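PDB 7AJ0: arylsulfatase from Pseudoalteromonas sp. MB47, which probably hydrolyses sulfate esters of fucoidan as an exo-acting, calcium-binding sulfatase that assembles into a hexamer. Local coordinates for residues Lys442-Ala447 and Ser456-Ile461; Thr348-Val353 and Val421-Arg426; Gln314-Leu319 and Tyr360-Ile365. One frame throughout, in Å; residues are numbered along the deposited sequence.

Overall arrangement
The three contacts sample the sulfatase fold from its central sheet to a subunit interface. Contact 3 lies where strand 318-324 enters the large mixed sheet and strand 354-360 leaves it. Contact 2, centred about 31 Å from it, joins helix 350-353, just ahead of strand 354-360, to edge strand 420-425 of the four-stranded antiparallel sheet. Along the chain these two interleave: contact 3 closes the segment between those strands on itself, and contact 2 ties it to the smaller sheet. Contact 1 follows as the hairpin 442-446/456-460, its centre about 13 Å from that of contact 2, which it touches through Phe444 and Val443, and about 43 Å from that of contact 3; its strands meet two neighbouring subunits.

Contact 1: Lys442-Ala447 and Ser456-Ile461; sequences KVFNTA and SFLLDI
Strands 442-446 and 456-460 form an antiparallel beta hairpin, its two arms running at 154° to each other. Two hydrogen-bonded pairs hold the backbones together. At Val443-Leu459, Val443 N reaches Leu459 O at 3.0 Å, and the reverse bond from Leu459 N to Val443 O is nearly straight at the hydrogen. Asn445 and Phe457 repeat the exchange, with Phe457 N 2.8 Å from Asn445 O; all four donors lie in the planes of their acceptor carbonyls. Between these pairs, the CA of Phe444 comes close to Phe457 O in a CA-H...O contact.

Across the hairpin, one methyl covers the Phe444 ring. Leu458 has CG anti to its backbone N (chi1 -169°), and its CD1 is carried over to sit above the centre of that ring, 3.6 Å from the centroid and 9° off the normal, a CH-pi contact. Thr348 of contact 2 and Thr463 of the second subunit also pack on Phe444. On the other face of the hairpin, Leu459 CD1 lies 3.7 Å from Asn445 CB. Here Phe457 of the third subunit packs on Val443, Asn445 and Leu459, so the hairpin is also part of the hexamer interface, and backbone bonds from Leu458 and Asp460 reach neighbouring subunits.

Charged and polar groups occupy the ends. Lys442, extended beyond CG, runs alongside Asp460 and points the same way, but NZ remains 4.4 Å from Asp460 OD1, beyond a salt bridge, so any attraction is probably modest; NZ also makes a long, weak ion pair with Asp428. Near the turn, Ser456 OG is hydrogen-bonded to Asn452 O and also receives the hydroxyl of Thr446, OG1 to OG 3.1 Å.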
loop_
_atom_site.group_PDB
_atom_site.type_symbol
_atom_site.label_atom_id
_atom_site.label_comp_id
_atom_site.label_asym_id
_atom_site.label_seq_id
_atom_site.Cartn_x
_atom_site.Cartn_y
_atom_site.Cartn_z
ATOM N N LYS A 442 -16.467 13.141 2.874
ATOM C CA LYS A 442 -16.359 11.689 2.798
ATOM C C LYS A 442 -15.624 11.357 1.509
ATOM O O LYS A 442 -15.842 12.001 0.478
ATOM C CB LYS A 442 -17.731 11.016 2.844
ATOM C CG LYS A 442 -18.403 11.115 4.211
ATOM C CD LYS A 442 -19.785 10.479 4.219
ATOM C CE LYS A 442 -20.414 10.547 5.606
ATOM N NZ LYS A 442 -21.764 9.916 5.632
ATOM N N VAL A 443 -14.751 10.354 1.571
ATOM C CA VAL A 443 -13.789 10.079 0.511
ATOM C C VAL A 443 -13.950 8.643 0.037
ATOM O O VAL A 443 -14.004 7.716 0.852
ATOM C CB VAL A 443 -12.347 10.333 0.993
ATOM C CG1 VAL A 443 -11.337 9.672 0.066
ATOM C CG2 VAL A 443 -12.091 11.828 1.096
ATOM N N PHE A 444 -14.017 8.466 -1.281
ATOM C CA PHE A 444 -13.989 7.137 -1.874
ATOM C C PHE A 444 -12.548 6.647 -1.958
ATOM O O PHE A 444 -11.666 7.364 -2.442
ATOM C CB PHE A 444 -14.616 7.155 -3.266
ATOM C CG PHE A 444 -16.106 7.330 -3.261
ATOM C CD1 PHE A 444 -16.669 8.594 -3.225
ATOM C CD2 PHE A 444 -16.945 6.230 -3.306
ATOM C CE1 PHE A 444 -18.039 8.758 -3.227
ATOM C CE2 PHE A 444 -18.317 6.388 -3.310
ATOM C CZ PHE A 444 -18.864 7.653 -3.269
ATOM N N ASN A 445 -12.309 5.428 -1.486
ATOM C CA ASN A 445 -10.982 4.824 -1.492
ATOM C C ASN A 445 -11.075 3.504 -2.244
ATOM O O ASN A 445 -11.879 2.639 -1.885
ATOM C CB ASN A 445 -10.472 4.623 -0.065
ATOM C CG ASN A 445 -8.964 4.512 -0.000
ATOM O OD1 ASN A 445 -8.244 5.454 -0.338
ATOM N ND2 ASN A 445 -8.477 3.363 0.448
ATOM N N THR A 446 -10.260 3.355 -3.284
ATOM C CA THR A 446 -10.382 2.251 -4.225
ATOM C C THR A 446 -9.297 1.213 -3.971
ATOM O O THR A 446 -8.109 1.546 -3.927
ATOM C CB THR A 446 -10.296 2.766 -5.664
ATOM O OG1 THR A 446 -11.234 3.835 -5.847
ATOM C CG2 THR A 446 -10.599 1.649 -6.651
ATOM N N ALA A 447 -9.713 -0.046 -3.826
ATOM C CA ALA A 447 -8.805 -1.123 -3.453
ATOM C C ALA A 447 -8.151 -1.804 -4.647
ATOM O O ALA A 447 -7.054 -2.356 -4.506
ATOM C CB ALA A 447 -9.553 -2.173 -2.624
ATOM N N SER A 456 -14.552 -0.363 -3.814
ATOM C CA SER A 456 -14.244 0.876 -3.119
ATOM C C SER A 456 -14.885 0.899 -1.740
ATOM O O SER A 456 -15.806 0.134 -1.440
ATOM C CB SER A 456 -14.721 2.100 -3.920
ATOM O OG SER A 456 -13.841 2.383 -4.990
ATOM N N PHE A 457 -14.363 1.791 -0.900
ATOM C CA PHE A 457 -14.949 2.128 0.384
ATOM C C PHE A 457 -15.365 3.595 0.371
ATOM O O PHE A 457 -14.827 4.404 -0.389
ATOM C CB PHE A 457 -13.968 1.911 1.543
ATOM C CG PHE A 457 -13.177 0.643 1.453
ATOM C CD1 PHE A 457 -13.745 -0.571 1.802
ATOM C CD2 PHE A 457 -11.854 0.666 1.048
ATOM C CE1 PHE A 457 -13.011 -1.742 1.730
ATOM C CE2 PHE A 457 -11.115 -0.501 0.976
ATOM C CZ PHE A 457 -11.696 -1.706 1.319
ATOM N N LEU A 458 -16.319 3.937 1.231
ATOM C CA LEU A 458 -16.666 5.329 1.511
ATOM C C LEU A 458 -16.289 5.591 2.964
ATOM O O LEU A 458 -16.919 5.053 3.883
ATOM C CB LEU A 458 -18.142 5.607 1.256
ATOM C CG LEU A 458 -18.524 7.090 1.279
ATOM C CD1 LEU A 458 -17.702 7.883 0.273
ATOM C CD2 LEU A 458 -20.007 7.274 1.003
ATOM N N LEU A 459 -15.265 6.412 3.169
ATOM C CA LEU A 459 -14.624 6.566 4.464
ATOM C C LEU A 459 -14.845 7.966 5.010
ATOM O O LEU A 459 -14.875 8.943 4.256
ATOM C CB LEU A 459 -13.123 6.282 4.351
ATOM C CG LEU A 459 -12.786 4.942 3.696
ATOM C CD1 LEU A 459 -11.285 4.742 3.587
ATOM C CD2 LEU A 459 -13.424 3.800 4.473
ATOM N N ASP A 460 -15.008 8.051 6.327
ATOM C CA ASP A 460 -15.085 9.340 6.996
ATOM C C ASP A 460 -13.699 9.966 7.075
ATOM O O ASP A 460 -12.695 9.272 7.259
ATOM C CB ASP A 460 -15.664 9.179 8.400
ATOM C CG ASP A 460 -17.126 8.788 8.385
ATOM O OD1 ASP A 460 -17.840 9.199 7.444
ATOM O OD2 ASP A 460 -17.561 8.075 9.314
ATOM N N ILE A 461 -13.648 11.290 6.939
ATOM C CA ILE A 461 -12.383 12.011 7.001
ATOM C C ILE A 461 -11.944 12.126 8.454
ATOM O O ILE A 461 -12.707 11.810 9.376
ATOM C CB ILE A 461 -12.490 13.397 6.337
ATOM C CG1 ILE A 461 -13.663 14.204 6.895
ATOM C CG2 ILE A 461 -12.632 13.238 4.824
ATOM C CD1 ILE A 461 -13.279 15.175 7.983
#

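Contact 2: Thr348-Val353 and Val421-Arg426; sequences TWEGGV and VYMWSR
The turn at Thr348 leads through Trp349, at the N-cap position, into the short helix 350-353, which faces strand 421-425 with no hydrogen bond between the two segments and a closest CA pair, Thr348 to Met423, 6.6 Å apart. Met423 carries nearly all of the contact. Its CG stands anti to the carbonyl carbon, and the extended chain beyond reaches across to the helix, crossing Thr348 and Val353 obliquely. Near its root, Met423 CB meets the methyl CG2 of Thr348 at 3.9 Å; farther out, SD touches Val353 CG2, also at 3.9 Å. The methyl of Thr348 is turned toward the strand while OG1, in the crowded position between backbone N and carbonyl carbon (chi1 46°), bonds to Thr430 OG1 in the neighbouring strand 428-434.

This packing joins the helix before strand 354-360 of the central sulfatase sheet to the edge strand of the smaller antiparallel sheet, with the side chain of Val353 about 11 Å from the bound calcium. Glu350 folds its chain so that OE2 lies 4.2 Å from Met423 CE, a loose approach at the tip of the thioether. Its buried carboxylate is met by Lys438 in a salt bridge and by the hydroxyl of Tyr97, which probably favours the ionised form.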
loop_
_atom_site.group_PDB
_atom_site.type_symbol
_atom_site.label_atom_id
_atom_site.label_comp_id
_atom_site.label_asym_id
_atom_site.label_seq_id
_atom_site.Cartn_x
_atom_site.Cartn_y
_atom_site.Cartn_z
ATOM N N THR A 348 -17.260 10.551 -6.035
ATOM C CA THR A 348 -17.291 12.005 -6.089
ATOM C C THR A 348 -15.896 12.608 -6.211
ATOM O O THR A 348 -15.700 13.779 -5.870
ATOM C CB THR A 348 -18.014 12.571 -4.867
ATOM O OG1 THR A 348 -17.541 11.922 -3.682
ATOM C CG2 THR A 348 -19.516 12.367 -5.008
ATOM N N TRP A 349 -14.920 11.829 -6.670
ATOM C CA TRP A 349 -13.724 12.430 -7.234
ATOM C C TRP A 349 -14.115 13.212 -8.487
ATOM O O TRP A 349 -15.184 13.006 -9.069
ATOM C CB TRP A 349 -12.680 11.373 -7.580
ATOM C CG TRP A 349 -12.096 10.666 -6.396
ATOM C CD1 TRP A 349 -12.195 9.337 -6.109
ATOM C CD2 TRP A 349 -11.322 11.248 -5.341
ATOM N NE1 TRP A 349 -11.528 9.053 -4.941
ATOM C CE2 TRP A 349 -10.985 10.210 -4.449
ATOM C CE3 TRP A 349 -10.882 12.545 -5.062
ATOM C CZ2 TRP A 349 -10.231 10.430 -3.300
ATOM C CZ3 TRP A 349 -10.134 12.760 -3.923
ATOM C CH2 TRP A 349 -9.816 11.708 -3.055
ATOM N N GLU A 350 -13.238 14.120 -8.907
ATOM C CA GLU A 350 -13.549 14.921 -10.087
ATOM C C GLU A 350 -13.783 14.044 -11.310
ATOM O O GLU A 350 -14.597 14.390 -12.174
ATOM C CB GLU A 350 -12.429 15.925 -10.343
ATOM C CG GLU A 350 -12.345 17.005 -9.279
ATOM C CD GLU A 350 -13.565 17.900 -9.275
ATOM O OE1 GLU A 350 -13.829 18.538 -10.317
ATOM O OE2 GLU A 350 -14.268 17.957 -8.241
ATOM N N GLY A 351 -13.101 12.898 -11.390
ATOM C CA GLY A 351 -13.295 12.010 -12.521
ATOM C C GLY A 351 -14.725 11.538 -12.682
ATOM O O GLY A 351 -15.158 11.220 -13.792
ATOM N N GLY A 352 -15.480 11.492 -11.590
ATOM C CA GLY A 352 -16.833 10.982 -11.645
ATOM C C GLY A 352 -17.891 12.018 -11.964
ATOM O O GLY A 352 -18.936 11.679 -12.529
ATOM N N VAL A 353 -17.631 13.282 -11.621
ATOM C CA VAL A 353 -18.666 14.305 -11.669
ATOM C C VAL A 353 -18.309 15.461 -12.594
ATOM O O VAL A 353 -19.200 16.147 -13.106
ATOM C CB VAL A 353 -18.960 14.832 -10.246
ATOM C CG1 VAL A 353 -19.614 13.749 -9.403
ATOM C CG2 VAL A 353 -17.678 15.325 -9.587
ATOM N N VAL A 421 -21.222 23.833 -5.905
ATOM C CA VAL A 421 -21.718 22.551 -6.386
ATOM C C VAL A 421 -21.688 21.586 -5.210
ATOM O O VAL A 421 -20.655 21.444 -4.546
ATOM C CB VAL A 421 -20.880 22.013 -7.558
ATOM C CG1 VAL A 421 -21.344 20.616 -7.948
ATOM C CG2 VAL A 421 -20.972 22.955 -8.746
ATOM N N TYR A 422 -22.820 20.943 -4.943
ATOM C CA TYR A 422 -22.938 19.981 -3.856
ATOM C C TYR A 422 -22.954 18.574 -4.430
ATOM O O TYR A 422 -23.718 18.281 -5.357
ATOM C CB TYR A 422 -24.199 20.242 -3.035
ATOM C CG TYR A 422 -24.189 21.598 -2.377
ATOM C CD1 TYR A 422 -23.499 21.809 -1.192
ATOM C CD2 TYR A 422 -24.859 22.670 -2.947
ATOM C CE1 TYR A 422 -23.479 23.048 -0.593
ATOM C CE2 TYR A 422 -24.849 23.911 -2.352
ATOM C CZ TYR A 422 -24.157 24.096 -1.176
ATOM O OH TYR A 422 -24.140 25.334 -0.578
ATOM N N MET A 423 -22.119 17.707 -3.873
ATOM C CA MET A 423 -21.877 16.375 -4.406
ATOM C C MET A 423 -22.392 15.338 -3.426
ATOM O O MET A 423 -22.077 15.392 -2.233
ATOM C CB MET A 423 -20.385 16.197 -4.681
ATOM C CG MET A 423 -19.754 17.484 -5.201
ATOM S SD MET A 423 -18.356 17.255 -6.294
ATOM C CE MET A 423 -18.105 18.942 -6.830
ATOM N N TRP A 424 -23.201 14.409 -3.931
ATOM C CA TRP A 424 -23.815 13.371 -3.124
ATOM C C TRP A 424 -23.553 12.007 -3.742
ATOM O O TRP A 424 -23.541 11.860 -4.968
ATOM C CB TRP A 424 -25.331 13.568 -3.005
ATOM C CG TRP A 424 -25.745 14.723 -2.165
ATOM C CD1 TRP A 424 -25.674 16.041 -2.499
ATOM C CD2 TRP A 424 -26.313 14.670 -0.851
ATOM N NE1 TRP A 424 -26.158 16.816 -1.473
ATOM C CE2 TRP A 424 -26.554 15.996 -0.449
ATOM C CE3 TRP A 424 -26.635 13.629 0.026
ATOM C CZ2 TRP A 424 -27.101 16.313 0.794
ATOM C CZ3 TRP A 424 -27.180 13.944 1.258
ATOM C CH2 TRP A 424 -27.410 15.275 1.629
ATOM N N SER A 425 -23.354 11.012 -2.886
ATOM C CA SER A 425 -23.358 9.602 -3.273
ATOM C C SER A 425 -24.676 9.038 -2.741
ATOM O O SER A 425 -24.767 8.615 -1.586
ATOM C CB SER A 425 -22.152 8.860 -2.721
ATOM O OG SER A 425 -22.189 7.494 -3.094
ATOM N N ARG A 426 -25.705 9.056 -3.588
ATOM C CA ARG A 426 -27.055 8.676 -3.176
ATOM C C ARG A 426 -27.469 9.485 -1.953
ATOM O O ARG A 426 -27.645 10.704 -2.052
ATOM C CB ARG A 426 -27.126 7.170 -2.931
ATOM C CG ARG A 426 -26.790 6.371 -4.185
ATOM C CD ARG A 426 -27.518 5.042 -4.259
ATOM N NE ARG A 426 -27.537 4.536 -5.631
ATOM C CZ ARG A 426 -26.548 3.846 -6.195
ATOM N NH1 ARG A 426 -26.660 3.432 -7.452
ATOM N NH2 ARG A 426 -25.451 3.568 -5.504
#

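Contact 3: Gln314-Leu319 and Tyr360-Ile365; sequences QLENTL and YWKGMI
Trp361 turns its indole across Leu319 at about a right angle, so that Leu319 CB rests over one face of the six-membered ring, 22° off the normal, and 3.7 Å from Trp361 CE3. Met364 CG, from the same loop, lies near the rim of the opposite face. Trp361 has its CG anti to the backbone N (chi1 -162°), and its pyrrole edge faces the residues before the strand, where NE1 donates to Glu316 O at 3.0 Å. That bond is bent (141° at the hydrogen), and its donor stands well above the carbonyl plane.

The contact packs the turn entering strand 318-324 against the loop leaving strand 354-360, antiparallel neighbours in the central sheet of the sulfatase fold; Leu44 of helix 31-48 and Leu387 of helix 377-387 also pack on Trp361. Leu315 meets Tyr360 at about a right angle, its CD2 touching the ring edge at CE2, 4.0 Å away. Glu316 and Lys362 lie side by side, both chains bent at chi2, in a long salt bridge of 3.6 Å between OE2 and NZ. Two waters bridge the backbones: one joins Leu315 O to Lys362 N, the other donates to both Glu316 O and Lys362 O, 2.6 Å from the latter.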
loop_
_atom_site.group_PDB
_atom_site.type_symbol
_atom_site.label_atom_id
_atom_site.label_comp_id
_atom_site.label_asym_id
_atom_site.label_seq_id
_atom_site.Cartn_x
_atom_site.Cartn_y
_atom_site.Cartn_z
ATOM N N GLN A 314 -33.299 26.128 -38.580
ATOM C CA GLN A 314 -33.615 26.279 -37.166
ATOM C C GLN A 314 -32.383 26.395 -36.275
ATOM O O GLN A 314 -32.515 26.329 -35.048
ATOM C CB GLN A 314 -34.472 25.098 -36.690
ATOM C CG GLN A 314 -35.882 25.089 -37.245
ATOM C CD GLN A 314 -36.726 26.225 -36.701
ATOM O OE1 GLN A 314 -36.768 26.464 -35.493
ATOM N NE2 GLN A 314 -37.405 26.934 -37.595
ATOM N N LEU A 315 -31.188 26.570 -36.847
ATOM C CA LEU A 315 -29.997 26.658 -36.009
ATOM C C LEU A 315 -29.989 27.950 -35.198
ATOM O O LEU A 315 -29.568 27.959 -34.035
ATOM C CB LEU A 315 -28.731 26.564 -36.856
ATOM C CG LEU A 315 -28.029 25.208 -36.934
ATOM C CD1 LEU A 315 -26.694 25.361 -37.658
ATOM C CD2 LEU A 315 -27.817 24.585 -35.561
ATOM N N GLU A 316 -30.450 29.053 -35.792
ATOM C CA GLU A 316 -30.441 30.328 -35.087
ATOM C C GLU A 316 -31.404 30.346 -33.909
ATOM O O GLU A 316 -31.270 31.201 -33.028
ATOM C CB GLU A 316 -30.789 31.468 -36.047
ATOM C CG GLU A 316 -29.668 31.841 -37.008
ATOM C CD GLU A 316 -29.542 30.881 -38.179
ATOM O OE1 GLU A 316 -30.511 30.142 -38.459
ATOM O OE2 GLU A 316 -28.470 30.873 -38.824
ATOM N N ASN A 317 -32.369 29.428 -33.874
ATOM C CA ASN A 317 -33.396 29.414 -32.839
ATOM C C ASN A 317 -33.307 28.168 -31.969
ATOM O O ASN A 317 -34.284 27.808 -31.303
ATOM C CB ASN A 317 -34.782 29.518 -33.479
ATOM C CG ASN A 317 -35.835 30.011 -32.511
ATOM O OD1 ASN A 317 -35.564 30.852 -31.650
ATOM N ND2 ASN A 317 -37.049 29.490 -32.644
ATOM N N THR A 318 -32.156 27.500 -31.957
ATOM C CA THR A 318 -31.990 26.247 -31.236
ATOM C C THR A 318 -30.748 26.326 -30.363
ATOM O O THR A 318 -29.637 26.506 -30.871
ATOM C CB THR A 318 -31.883 25.061 -32.201
ATOM O OG1 THR A 318 -33.046 25.011 -33.035
ATOM C CG2 THR A 318 -31.756 23.757 -31.428
ATOM N N LEU A 319 -30.941 26.198 -29.055
ATOM C CA LEU A 319 -29.832 26.025 -28.127
ATOM C C LEU A 319 -29.426 24.556 -28.125
ATOM O O LEU A 319 -30.255 23.680 -27.858
ATOM C CB LEU A 319 -30.240 26.483 -26.732
ATOM C CG LEU A 319 -29.298 26.153 -25.574
ATOM C CD1 LEU A 319 -27.925 26.768 -25.794
ATOM C CD2 LEU A 319 -29.912 26.625 -24.261
ATOM N N TYR A 360 -23.853 25.572 -27.670
ATOM C CA TYR A 360 -23.770 26.143 -29.008
ATOM C C TYR A 360 -25.111 26.766 -29.362
ATOM O O TYR A 360 -26.155 26.120 -29.217
ATOM C CB TYR A 360 -23.387 25.077 -30.042
ATOM C CG TYR A 360 -23.409 25.570 -31.470
ATOM C CD1 TYR A 360 -22.300 26.191 -32.028
ATOM C CD2 TYR A 360 -24.538 25.410 -32.264
ATOM C CE1 TYR A 360 -22.315 26.643 -33.331
ATOM C CE2 TYR A 360 -24.565 25.859 -33.569
ATOM C CZ TYR A 360 -23.450 26.476 -34.098
ATOM O OH TYR A 360 -23.467 26.925 -35.397
ATOM N N TRP A 361 -25.085 28.017 -29.821
ATOM C CA TRP A 361 -26.309 28.710 -30.230
ATOM C C TRP A 361 -25.919 29.724 -31.302
ATOM O O TRP A 361 -25.397 30.797 -30.987
ATOM C CB TRP A 361 -26.992 29.372 -29.041
ATOM C CG TRP A 361 -28.443 29.719 -29.281
ATOM C CD1 TRP A 361 -29.076 29.819 -30.486
ATOM C CD2 TRP A 361 -29.432 30.007 -28.284
ATOM N NE1 TRP A 361 -30.395 30.154 -30.303
ATOM C CE2 TRP A 361 -30.642 30.273 -28.961
ATOM C CE3 TRP A 361 -29.415 30.067 -26.887
ATOM C CZ2 TRP A 361 -31.819 30.593 -28.287
ATOM C CZ3 TRP A 361 -30.586 30.383 -26.220
ATOM C CH2 TRP A 361 -31.771 30.644 -26.920
ATOM N N LYS A 362 -26.180 29.372 -32.561
ATOM C CA LYS A 362 -25.797 30.183 -33.711
ATOM C C LYS A 362 -26.344 31.600 -33.618
ATOM O O LYS A 362 -27.558 31.809 -33.678
ATOM C CB LYS A 362 -26.290 29.502 -34.996
ATOM C CG LYS A 362 -26.080 30.282 -36.284
ATOM C CD LYS A 362 -24.654 30.190 -36.785
ATOM C CE LYS A 362 -24.604 30.316 -38.305
ATOM N NZ LYS A 362 -25.270 29.160 -38.975
ATOM N N GLY A 363 -25.449 32.581 -33.482
ATOM C CA GLY A 363 -25.832 33.972 -33.422
ATOM C C GLY A 363 -26.171 34.492 -32.043
ATOM O O GLY A 363 -26.357 35.708 -31.885
ATOM N N MET A 364 -26.268 33.618 -31.044
ATOM C CA MET A 364 -26.534 34.004 -29.667
ATOM C C MET A 364 -25.311 33.846 -28.779
ATOM O O MET A 364 -25.003 34.733 -27.977
ATOM C CB MET A 364 -27.684 33.161 -29.095
ATOM C CG MET A 364 -29.042 33.424 -29.715
ATOM S SD MET A 364 -29.902 34.804 -28.949
ATOM C CE MET A 364 -29.546 36.113 -30.113
ATOM N N ILE A 365 -24.615 32.718 -28.899
ATOM C CA ILE A 365 -23.426 32.421 -28.110
ATOM C C ILE A 365 -22.219 32.627 -29.010
ATOM O O ILE A 365 -22.082 31.958 -30.042
ATOM C CB ILE A 365 -23.470 30.993 -27.540
ATOM C CG1 ILE A 365 -24.609 30.877 -26.516
ATOM C CG2 ILE A 365 -22.129 30.620 -26.922
ATOM C CD1 ILE A 365 -24.777 29.497 -25.902
HETATM O O HOH W 1 -27.394 26.799 -32.759
HETATM O O HOH W 2 -29.483 33.463 -33.270
#